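Local structure of neurotrypsin (6H8M) at residues Gln26-Cys31 with Pro67-Val73; Lys50-Arg56 with Ala101-Tyr107; Phe4-Leu8 with Ile43-Leu47; Lys15-Val19 with Phe61-Lys65. The protein is a secreted serine protease with a role in neuronal plasticity, represented here by its third scavenger receptor cysteine-rich domain. One frame throughout, in Å; residues are numbered along the deposited sequence.

Contact 1: Gln26-Cys31 with Pro67-Val73; sequences QWGTIC and PIHMDNV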
# COMPACT_ATOMS: atom_id res chain seq x y z
N GLN A 26 5.74 0.28 15.06
CA GLN A 26 4.87 -0.87 14.76
C GLN A 26 4.61 -1.05 13.26
O GLN A 26 4.49 -0.10 12.51
CB GLN A 26 3.45 -0.74 15.32
CG GLN A 26 3.42 -0.82 16.83
CD GLN A 26 2.00 -0.71 17.31
OE1 GLN A 26 1.52 0.36 17.65
NE2 GLN A 26 1.29 -1.83 17.27
N TRP A 27 4.45 -2.33 12.87
CA TRP A 27 3.93 -2.62 11.55
C TRP A 27 2.42 -2.34 11.50
O TRP A 27 1.70 -2.68 12.41
CB TRP A 27 4.19 -4.09 11.14
CG TRP A 27 5.62 -4.36 10.85
CD1 TRP A 27 6.56 -4.92 11.68
CD2 TRP A 27 6.31 -4.00 9.65
NE1 TRP A 27 7.76 -4.98 11.02
CE2 TRP A 27 7.64 -4.40 9.79
CE3 TRP A 27 5.94 -3.36 8.47
CZ2 TRP A 27 8.58 -4.24 8.78
CZ3 TRP A 27 6.84 -3.23 7.45
CH2 TRP A 27 8.17 -3.61 7.63
N GLY A 28 1.96 -1.69 10.43
CA GLY A 28 0.52 -1.43 10.27
C GLY A 28 0.16 -1.29 8.82
O GLY A 28 1.03 -1.40 7.93
N THR A 29 -1.10 -1.05 8.54
CA THR A 29 -1.60 -1.15 7.16
C THR A 29 -1.89 0.24 6.61
O THR A 29 -1.70 1.23 7.27
CB THR A 29 -2.84 -2.05 7.14
OG1 THR A 29 -3.82 -1.57 8.07
CG2 THR A 29 -2.47 -3.42 7.66
N ILE A 30 -2.38 0.23 5.37
CA ILE A 30 -2.76 1.42 4.64
C ILE A 30 -4.20 1.25 4.16
O ILE A 30 -4.57 0.23 3.55
CB ILE A 30 -1.83 1.62 3.45
CG1 ILE A 30 -0.38 1.67 3.88
CG2 ILE A 30 -2.24 2.81 2.62
CD1 ILE A 30 0.56 1.98 2.70
N CYS A 31 -5.04 2.25 4.41
CA CYS A 31 -6.44 2.27 3.96
C CYS A 31 -6.52 2.40 2.41
O CYS A 31 -5.76 3.14 1.83
CB CYS A 31 -7.20 3.42 4.60
SG CYS A 31 -8.97 3.38 4.23
N PRO A 67 -2.25 -1.08 13.84
CA PRO A 67 -2.62 0.25 13.41
C PRO A 67 -2.88 0.31 11.92
O PRO A 67 -2.28 -0.47 11.15
CB PRO A 67 -1.45 1.17 13.78
CG PRO A 67 -0.46 0.28 14.49
CD PRO A 67 -0.88 -1.16 14.35
N ILE A 68 -3.75 1.22 11.55
CA ILE A 68 -3.86 1.66 10.16
C ILE A 68 -3.10 2.98 10.06
O ILE A 68 -3.51 3.96 10.64
CB ILE A 68 -5.31 1.77 9.72
CG1 ILE A 68 -6.03 0.45 9.97
CG2 ILE A 68 -5.41 2.24 8.26
CD1 ILE A 68 -7.52 0.54 9.67
N HIS A 69 -1.91 2.93 9.50
CA HIS A 69 -0.96 4.04 9.62
C HIS A 69 -1.32 5.18 8.69
O HIS A 69 -0.99 6.36 9.04
CB HIS A 69 0.46 3.59 9.34
CG HIS A 69 1.08 2.85 10.44
ND1 HIS A 69 1.00 3.29 11.73
CD2 HIS A 69 1.89 1.76 10.44
CE1 HIS A 69 1.70 2.50 12.51
NE2 HIS A 69 2.28 1.52 11.73
N MET A 70 -1.87 4.89 7.50
CA MET A 70 -2.11 5.96 6.54
C MET A 70 -3.50 5.71 5.94
O MET A 70 -3.88 4.54 5.72
CB MET A 70 -1.04 6.01 5.44
CG MET A 70 0.37 5.89 5.95
SD MET A 70 1.65 5.65 4.65
CE MET A 70 3.12 6.03 5.59
N ASP A 71 -4.20 6.81 5.70
CA ASP A 71 -5.66 6.89 5.44
C ASP A 71 -5.93 7.37 4.02
O ASP A 71 -6.84 6.82 3.35
CB ASP A 71 -6.38 7.90 6.35
CG ASP A 71 -6.62 7.44 7.77
OD1 ASP A 71 -7.25 6.36 7.94
OD2 ASP A 71 -6.16 8.16 8.70
N ASN A 72 -5.15 8.35 3.55
CA ASN A 72 -5.38 8.92 2.24
C ASN A 72 -4.08 9.44 1.66
O ASN A 72 -3.78 10.62 1.74
CB ASN A 72 -6.36 10.11 2.28
CG ASN A 72 -7.67 9.78 1.60
OD1 ASN A 72 -7.81 9.96 0.38
ND2 ASN A 72 -8.62 9.29 2.37
N VAL A 73 -3.38 8.55 0.98
CA VAL A 73 -2.12 8.86 0.36
C VAL A 73 -2.45 9.41 -1.03
O VAL A 73 -3.32 8.81 -1.66
CB VAL A 73 -1.29 7.57 0.28
CG1 VAL A 73 0.07 7.80 -0.36
CG2 VAL A 73 -1.13 6.90 1.63

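Contact 2: Lys50-Arg56 with Ala101-Tyr107; sequences KGPARAR and AGVICDY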
# COMPACT_ATOMS: atom_id res chain seq x y z
N LYS A 50 10.23 -3.28 -11.42
CA LYS A 50 10.32 -2.32 -12.52
C LYS A 50 9.11 -2.39 -13.45
O LYS A 50 8.92 -1.47 -14.28
CB LYS A 50 11.57 -2.62 -13.35
CG LYS A 50 12.83 -2.77 -12.53
CD LYS A 50 13.27 -1.48 -11.84
CE LYS A 50 14.49 -1.67 -10.97
NZ LYS A 50 15.42 -0.53 -11.04
N GLY A 51 8.38 -3.50 -13.42
CA GLY A 51 7.29 -3.75 -14.38
C GLY A 51 5.97 -3.09 -14.00
O GLY A 51 5.91 -2.28 -13.06
N PRO A 52 4.88 -3.42 -14.72
CA PRO A 52 3.55 -2.86 -14.47
C PRO A 52 3.11 -3.31 -13.06
O PRO A 52 3.52 -4.38 -12.63
CB PRO A 52 2.64 -3.45 -15.55
CG PRO A 52 3.53 -4.23 -16.49
CD PRO A 52 4.84 -4.46 -15.77
N ALA A 53 2.40 -2.43 -12.33
CA ALA A 53 1.85 -2.83 -10.97
C ALA A 53 0.36 -2.62 -10.98
O ALA A 53 -0.14 -1.74 -11.74
CB ALA A 53 2.46 -1.94 -9.93
N ARG A 54 -0.36 -3.37 -10.15
CA ARG A 54 -1.83 -3.19 -10.06
C ARG A 54 -2.25 -3.13 -8.59
O ARG A 54 -1.76 -3.94 -7.80
CB ARG A 54 -2.55 -4.32 -10.80
CG ARG A 54 -2.57 -4.14 -12.31
CD ARG A 54 -3.68 -4.95 -12.95
NE ARG A 54 -3.68 -4.82 -14.40
CZ ARG A 54 -4.51 -5.47 -15.20
NH1 ARG A 54 -5.45 -6.26 -14.69
NH2 ARG A 54 -4.41 -5.34 -16.51
N ALA A 55 -3.14 -2.19 -8.26
CA ALA A 55 -3.69 -2.15 -6.90
C ALA A 55 -4.63 -3.35 -6.64
O ALA A 55 -5.40 -3.79 -7.54
CB ALA A 55 -4.47 -0.87 -6.72
N ARG A 56 -4.69 -3.79 -5.35
CA ARG A 56 -5.77 -4.65 -4.93
C ARG A 56 -6.34 -4.07 -3.65
O ARG A 56 -5.57 -3.68 -2.78
CB ARG A 56 -5.20 -6.02 -4.64
CG ARG A 56 -4.79 -6.85 -5.87
CD ARG A 56 -6.02 -7.36 -6.60
NE ARG A 56 -5.76 -8.06 -7.87
CZ ARG A 56 -5.86 -7.53 -9.08
NH1 ARG A 56 -6.00 -6.22 -9.25
NH2 ARG A 56 -5.77 -8.32 -10.13
N ALA A 101 -5.15 -1.98 1.96
CA ALA A 101 -4.68 -1.91 0.58
C ALA A 101 -3.62 -2.97 0.31
O ALA A 101 -2.86 -3.34 1.23
CB ALA A 101 -4.08 -0.51 0.39
N GLY A 102 -3.49 -3.29 -0.96
CA GLY A 102 -2.57 -4.28 -1.45
C GLY A 102 -2.08 -3.96 -2.82
O GLY A 102 -2.61 -3.05 -3.46
N VAL A 103 -1.16 -4.79 -3.37
CA VAL A 103 -0.58 -4.61 -4.65
C VAL A 103 -0.26 -5.98 -5.29
O VAL A 103 -0.05 -6.93 -4.54
CB VAL A 103 0.72 -3.79 -4.61
CG1 VAL A 103 0.47 -2.43 -3.95
CG2 VAL A 103 1.84 -4.51 -3.90
N ILE A 104 -0.11 -5.96 -6.62
CA ILE A 104 0.61 -6.92 -7.39
C ILE A 104 1.69 -6.22 -8.18
O ILE A 104 1.37 -5.42 -9.03
CB ILE A 104 -0.31 -7.70 -8.32
CG1 ILE A 104 -1.40 -8.40 -7.54
CG2 ILE A 104 0.52 -8.70 -9.15
CD1 ILE A 104 -2.44 -8.96 -8.42
N CYS A 105 2.96 -6.56 -7.93
CA CYS A 105 4.08 -6.02 -8.68
C CYS A 105 4.46 -6.94 -9.84
O CYS A 105 4.26 -8.13 -9.77
CB CYS A 105 5.29 -5.84 -7.78
SG CYS A 105 5.00 -4.95 -6.22
N ASP A 106 4.97 -6.33 -10.93
CA ASP A 106 5.37 -7.06 -12.12
C ASP A 106 4.19 -7.90 -12.62
O ASP A 106 4.30 -9.10 -12.91
CB ASP A 106 6.64 -7.88 -11.89
CG ASP A 106 7.91 -7.04 -11.82
OD1 ASP A 106 7.81 -5.76 -11.84
OD2 ASP A 106 8.96 -7.66 -11.68
N TYR A 107 3.02 -7.24 -12.71
CA TYR A 107 1.78 -7.90 -13.06
C TYR A 107 1.90 -8.41 -14.49
O TYR A 107 2.37 -7.68 -15.34
CB TYR A 107 0.63 -6.92 -12.89
CG TYR A 107 -0.69 -7.50 -13.33
CD1 TYR A 107 -1.50 -8.20 -12.44
CD2 TYR A 107 -1.11 -7.37 -14.64
CE1 TYR A 107 -2.70 -8.76 -12.86
CE2 TYR A 107 -2.29 -7.95 -15.09
CZ TYR A 107 -3.10 -8.60 -14.17
OH TYR A 107 -4.26 -9.13 -14.61
O HOH W 1 5.98 -3.58 -10.45

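Contact 3: Phe4-Leu8 with Ile43-Leu47; sequences FPIRL and ICRQL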
# COMPACT_ATOMS: atom_id res chain seq x y z
N PHE A 4 10.19 4.84 4.66
CA PHE A 4 9.46 3.93 5.48
C PHE A 4 9.90 2.52 5.16
O PHE A 4 9.93 2.18 3.96
CB PHE A 4 7.98 3.97 5.08
CG PHE A 4 7.31 5.26 5.46
CD1 PHE A 4 7.17 5.60 6.78
CD2 PHE A 4 6.79 6.09 4.49
CE1 PHE A 4 6.53 6.78 7.15
CE2 PHE A 4 6.15 7.27 4.85
CZ PHE A 4 6.02 7.61 6.18
N PRO A 5 10.14 1.64 6.13
CA PRO A 5 10.16 0.21 5.80
C PRO A 5 8.77 -0.23 5.30
O PRO A 5 7.73 0.11 5.93
CB PRO A 5 10.58 -0.46 7.13
CG PRO A 5 11.16 0.69 7.98
CD PRO A 5 10.34 1.89 7.57
N ILE A 6 8.76 -1.13 4.30
CA ILE A 6 7.56 -1.68 3.70
C ILE A 6 7.75 -3.16 3.42
O ILE A 6 8.93 -3.66 3.16
CB ILE A 6 7.18 -0.89 2.42
CG1 ILE A 6 8.20 -0.97 1.33
CG2 ILE A 6 6.89 0.55 2.75
CD1 ILE A 6 7.68 -0.37 0.04
N ARG A 7 6.65 -3.90 3.53
CA ARG A 7 6.64 -5.32 3.18
C ARG A 7 5.29 -5.67 2.61
O ARG A 7 4.32 -5.03 2.88
CB ARG A 7 6.97 -6.18 4.41
CG ARG A 7 5.96 -6.16 5.54
CD ARG A 7 6.40 -6.95 6.76
NE ARG A 7 5.29 -6.95 7.71
CZ ARG A 7 5.39 -7.30 8.96
NH1 ARG A 7 6.57 -7.68 9.43
NH2 ARG A 7 4.31 -7.30 9.72
N LEU A 8 5.23 -6.75 1.83
CA LEU A 8 4.01 -7.34 1.35
C LEU A 8 3.72 -8.67 2.08
O LEU A 8 4.69 -9.43 2.34
CB LEU A 8 4.09 -7.65 -0.16
CG LEU A 8 4.42 -6.42 -1.01
CD1 LEU A 8 4.38 -6.83 -2.47
CD2 LEU A 8 3.49 -5.22 -0.71
N ILE A 43 4.72 1.67 -4.53
CA ILE A 43 5.14 0.59 -3.62
C ILE A 43 6.07 -0.38 -4.31
O ILE A 43 7.14 -0.77 -3.74
CB ILE A 43 3.87 -0.12 -3.10
CG1 ILE A 43 3.00 0.80 -2.25
CG2 ILE A 43 4.27 -1.40 -2.35
CD1 ILE A 43 3.67 1.32 -1.02
N CYS A 44 5.67 -0.84 -5.50
CA CYS A 44 6.43 -1.80 -6.24
C CYS A 44 7.82 -1.27 -6.64
O CYS A 44 8.85 -2.00 -6.52
CB CYS A 44 5.63 -2.27 -7.44
SG CYS A 44 4.16 -3.23 -6.92
N ARG A 45 7.89 0.02 -7.00
CA ARG A 45 9.16 0.70 -7.32
C ARG A 45 10.08 0.70 -6.09
O ARG A 45 11.22 0.36 -6.19
CB ARG A 45 8.89 2.11 -7.89
CG ARG A 45 10.14 2.86 -8.36
CD ARG A 45 9.81 4.17 -9.09
NE ARG A 45 8.94 4.03 -10.24
CZ ARG A 45 7.67 4.43 -10.30
NH1 ARG A 45 7.10 5.11 -9.31
NH2 ARG A 45 6.97 4.13 -11.38
N GLN A 46 9.57 1.06 -4.92
CA GLN A 46 10.36 1.09 -3.73
C GLN A 46 10.90 -0.32 -3.41
O GLN A 46 12.04 -0.41 -2.91
CB GLN A 46 9.61 1.69 -2.56
CG GLN A 46 10.52 1.91 -1.35
CD GLN A 46 9.85 2.31 -0.07
OE1 GLN A 46 8.90 3.06 -0.04
NE2 GLN A 46 10.47 1.95 1.03
N LEU A 47 10.11 -1.36 -3.66
CA LEU A 47 10.52 -2.73 -3.42
C LEU A 47 11.50 -3.26 -4.46
O LEU A 47 12.02 -4.36 -4.29
CB LEU A 47 9.25 -3.58 -3.41
CG LEU A 47 8.36 -3.46 -2.18
CD1 LEU A 47 7.05 -4.22 -2.40
CD2 LEU A 47 9.07 -3.96 -0.94
O HOH W 2 9.23 5.09 1.73

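Contact 4: Lys15-Val19 with Phe61-Lys65; sequences KEGRV and FGEGK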
# COMPACT_ATOMS: atom_id res chain seq x y z
N LYS A 15 5.97 -11.05 -4.70
CA LYS A 15 5.69 -9.88 -5.51
C LYS A 15 4.27 -9.35 -5.34
O LYS A 15 3.96 -8.38 -5.99
CB LYS A 15 5.93 -10.20 -6.99
CG LYS A 15 7.39 -10.24 -7.37
CD LYS A 15 7.59 -10.31 -8.88
CE LYS A 15 8.95 -10.86 -9.25
NZ LYS A 15 9.29 -10.53 -10.65
N GLU A 16 3.46 -9.89 -4.41
CA GLU A 16 2.14 -9.37 -4.21
C GLU A 16 1.74 -9.60 -2.75
O GLU A 16 2.35 -10.33 -2.02
CB GLU A 16 1.14 -10.11 -5.09
CG GLU A 16 0.94 -11.57 -4.69
CD GLU A 16 -0.08 -12.36 -5.49
OE1 GLU A 16 -0.31 -12.01 -6.64
OE2 GLU A 16 -0.62 -13.33 -4.94
N GLY A 17 0.81 -8.78 -2.28
CA GLY A 17 0.21 -8.99 -0.98
C GLY A 17 -0.34 -7.69 -0.38
O GLY A 17 -0.31 -6.63 -1.06
N ARG A 18 -0.78 -7.77 0.88
CA ARG A 18 -1.27 -6.58 1.61
C ARG A 18 -0.04 -5.74 2.00
O ARG A 18 0.93 -6.32 2.51
CB ARG A 18 -2.04 -7.01 2.86
CG ARG A 18 -2.57 -5.85 3.70
CD ARG A 18 -3.29 -6.33 4.94
NE ARG A 18 -2.43 -7.10 5.83
CZ ARG A 18 -2.28 -8.42 5.76
NH1 ARG A 18 -2.93 -9.12 4.85
NH2 ARG A 18 -1.47 -9.03 6.60
N VAL A 19 -0.11 -4.42 1.78
CA VAL A 19 1.00 -3.49 2.09
C VAL A 19 1.06 -3.23 3.58
O VAL A 19 0.04 -2.90 4.17
CB VAL A 19 0.83 -2.15 1.34
CG1 VAL A 19 2.09 -1.32 1.67
CG2 VAL A 19 0.71 -2.39 -0.16
N PHE A 61 -6.02 -9.70 -0.04
CA PHE A 61 -5.22 -10.75 0.47
C PHE A 61 -5.53 -11.10 1.93
O PHE A 61 -4.79 -11.94 2.49
CB PHE A 61 -3.74 -10.35 0.35
CG PHE A 61 -3.29 -10.13 -1.08
CD1 PHE A 61 -3.11 -11.16 -1.99
CD2 PHE A 61 -3.13 -8.83 -1.56
CE1 PHE A 61 -2.70 -10.90 -3.29
CE2 PHE A 61 -2.74 -8.61 -2.87
CZ PHE A 61 -2.56 -9.62 -3.75
N GLY A 62 -6.53 -10.50 2.54
CA GLY A 62 -6.72 -10.70 3.95
C GLY A 62 -6.54 -9.41 4.68
O GLY A 62 -5.88 -8.45 4.21
N GLU A 63 -7.15 -9.37 5.86
CA GLU A 63 -7.10 -8.18 6.70
C GLU A 63 -5.81 -8.19 7.46
O GLU A 63 -5.40 -9.23 8.01
CB GLU A 63 -8.30 -8.11 7.65
CG GLU A 63 -9.64 -7.99 6.90
CD GLU A 63 -10.85 -7.71 7.78
OE1 GLU A 63 -10.61 -7.38 8.94
OE2 GLU A 63 -12.00 -7.68 7.27
N GLY A 64 -5.28 -7.01 7.71
CA GLY A 64 -4.12 -6.89 8.64
C GLY A 64 -4.63 -6.68 10.06
O GLY A 64 -5.83 -6.81 10.30
N LYS A 65 -3.71 -6.53 10.99
CA LYS A 65 -4.11 -6.24 12.38
C LYS A 65 -3.26 -5.07 12.88
O LYS A 65 -2.30 -4.67 12.19
CB LYS A 65 -4.03 -7.49 13.24
CG LYS A 65 -2.71 -8.22 13.25
CD LYS A 65 -2.89 -9.70 13.57
CE LYS A 65 -1.66 -10.54 13.26
NZ LYS A 65 -0.40 -9.84 13.62

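Contact 1: Gln26-Cys31 with Pro67-Val73
The imidazole of H69 is pinned to the start of strand 26-30, its NE2 donating to Q26 O at 2.8 Å. That oxygen lies at the edge of the ring, while NE2 stands 46° out of the plane of the Q26 carbonyl. With CG beside its backbone N (chi1 -76°), H69 turns its ring toward G28, CD2 coming within 3.5 Å of G28 N. An alanine for H69 would probably deprive Q26 O of this donor and open a gap beside G28. The extended Q26 side chain slants across the P67 ring, NE2 lying 3.7 Å from P67 CD. T29 and I68 share a face of the sheet: OG1 of T29, hydrogen-bonded to D100, meets CG1 of I68 at 3.5 Å. On the other face I30 CD1 packs more loosely on M70 SD (4.3 Å). Backbone bonds T29 N to P67 O, H69 N to T29 O and C31 N to M70 O join the two strands, which pair in parallel at T29 and I68 but splay 66° apart. A disulfide ties C31 to C95. In the SRCR mixed sheet, strand 26-30 lies between 68-74 and 18-23, I30 packing on V19 and V21 of the latter.

Contact 2: Lys50-Arg56 with Ala101-Tyr107
R54 and I104 form a hydrogen-bonded pair in the two-stranded antiparallel sheet of the SRCR fold, made by strands 53-56 and 102-105. Each backbone satisfies the other: R54 N reaches I104 O at 2.9 Å, and I104 N returns a bond of the same length to R54 O. At the next hydrogen-bonded pair, R56 N donates to G102 O at 2.9 Å with a nearly straight N-H...O angle, although it arrives from well above the carbonyl plane. G102 O is also an acceptor for W35 NE1, so two donors grip this oxygen, whereas the return bond from G102 N to R56 O is weak. Between these pairs the outward-facing A55 N is taken by D37. R56 bends at chi2, which brings its NH1 back to A55 O (3.0 Å) and lays I104 CD1 over one face of its guanidinium.

At the other end of the sheet the chain turns away, and side chain and solvent take over. D106 OD1 accepts from G51 N at 2.8 Å, its OD2 forms a salt bridge with K15, and a water accepts from D106 N. Y107 N bonds to P52 O at 2.9 Å. With CG anti to the backbone N (chi1 176°), the Y107 ring lies flat against the extended R54 side chain, whose guanidinium stacks on it with the planes 15° apart. No hydrogen bond links R54 NH1 to Y107 OH; the pair is held by the stack and a CH-pi contact, with R54 CD 3.7 Å from the ring centroid and 1° off its normal.

Contact 3: Phe4-Leu8 with Ile43-Leu47
I6 on edge strand 6-10 projects its CD1 onto Q46 and L47 at the C-terminal end of helix 37-46, the helix that packs beside the mixed sheet of the SRCR fold. The close part of the contact gathers round this methyl. CG1 of I6 occupies the position between backbone N and carbonyl carbon (chi1 63°), from which CD1 slants across the amide group of Q46, 3.5 Å from its CD. The two branches of L47 divide the strand between them: CD2 meets I6 CG1 at 3.9 Å, and CD1 sits against the fork of L8, 3.7 Å from L8 CG. All of these are aliphatic or amide contacts between side chains, and the backbones remain well apart, the CA atoms of I6 and L47 being 7.8 Å from each other.

Packing slackens towards I43. Its CG2 is 4.2 Å from L8 CD2, and it also packs on W35 and L82, while L8 also packs on V19 and V103.

At F4 the contact becomes polar and takes in solvent. The F4 ring turns from the helix to V23 and A83, and its backbone meets the helix side chain. A water accepts from F4 N and donates to Q46 OE1 at 2.7 Å; the same OE1 accepts from L82 N, so both ends of the amide are engaged and its rotation is fixed. The direct link is from Q46 NE2 to F4 O at 3.0 Å, with the C=O...N angle at 166° and the oxygen only 2° out of the Q46 amide plane.

Contact 4: Lys15-Val19 with Phe61-Lys65
The ring of F61 lies over G17, with G17 CA 3.6 Å from the ring centroid in a CH-pi contact. In this SRCR fold G17 is the corner at which the chain turns into strand 18-23, and the loop 61-65 closes over it. The overlap is close, F61 CD2 coming to 3.2 Å from G17 C, and a side chain at G17 would jam against the preceding carbonyl oxygen. Just before the corner, the E16 side chain crosses that of F61 at about a right angle; its OE2, held by the backbone N of E12, is 3.6 Å from F61 CE1. A serine for F61 would probably uncover the corner at G17 and cost the aliphatic part of E16 one of its packing partners.

The second half of the contact belongs to R18. Its first two torsions are extended (chi1 179°), and a bend at chi3 (60°) swings the guanidinium against the backbone of G62-G64. NH1 makes a weak bond to G62 O at 3.1 Å, while its stronger charged partners are E20 and D10, so the loop lies against an arginine already anchored by carboxylates. E63 C and G64 CA lie over one guanidinium face, R18 NE approaching G64 CA to 3.3 Å.

All four contacts lie within one SRCR domain; the protease active site is not part of this chain. Contacts 1 and 2 lie on opposite sides of its centre, their own centres about 18 Å apart, yet they meet where I30 O and A101 N come within 2.8 Å. Contacts 2 and 3 are fastened together by the C44-C105 disulfide, beside which V103 CG2 packs on L8 CD2 at 3.7 Å. The segment 15-19 of contact 4 runs along strand 102-105 of contact 2, with C105 N 2.8 Å from K15 O. Contacts 1, 3 and 4 all reach the mixed sheet, and M70 CE touches F4 CE2 at 3.4 Å between contacts 1 and 3.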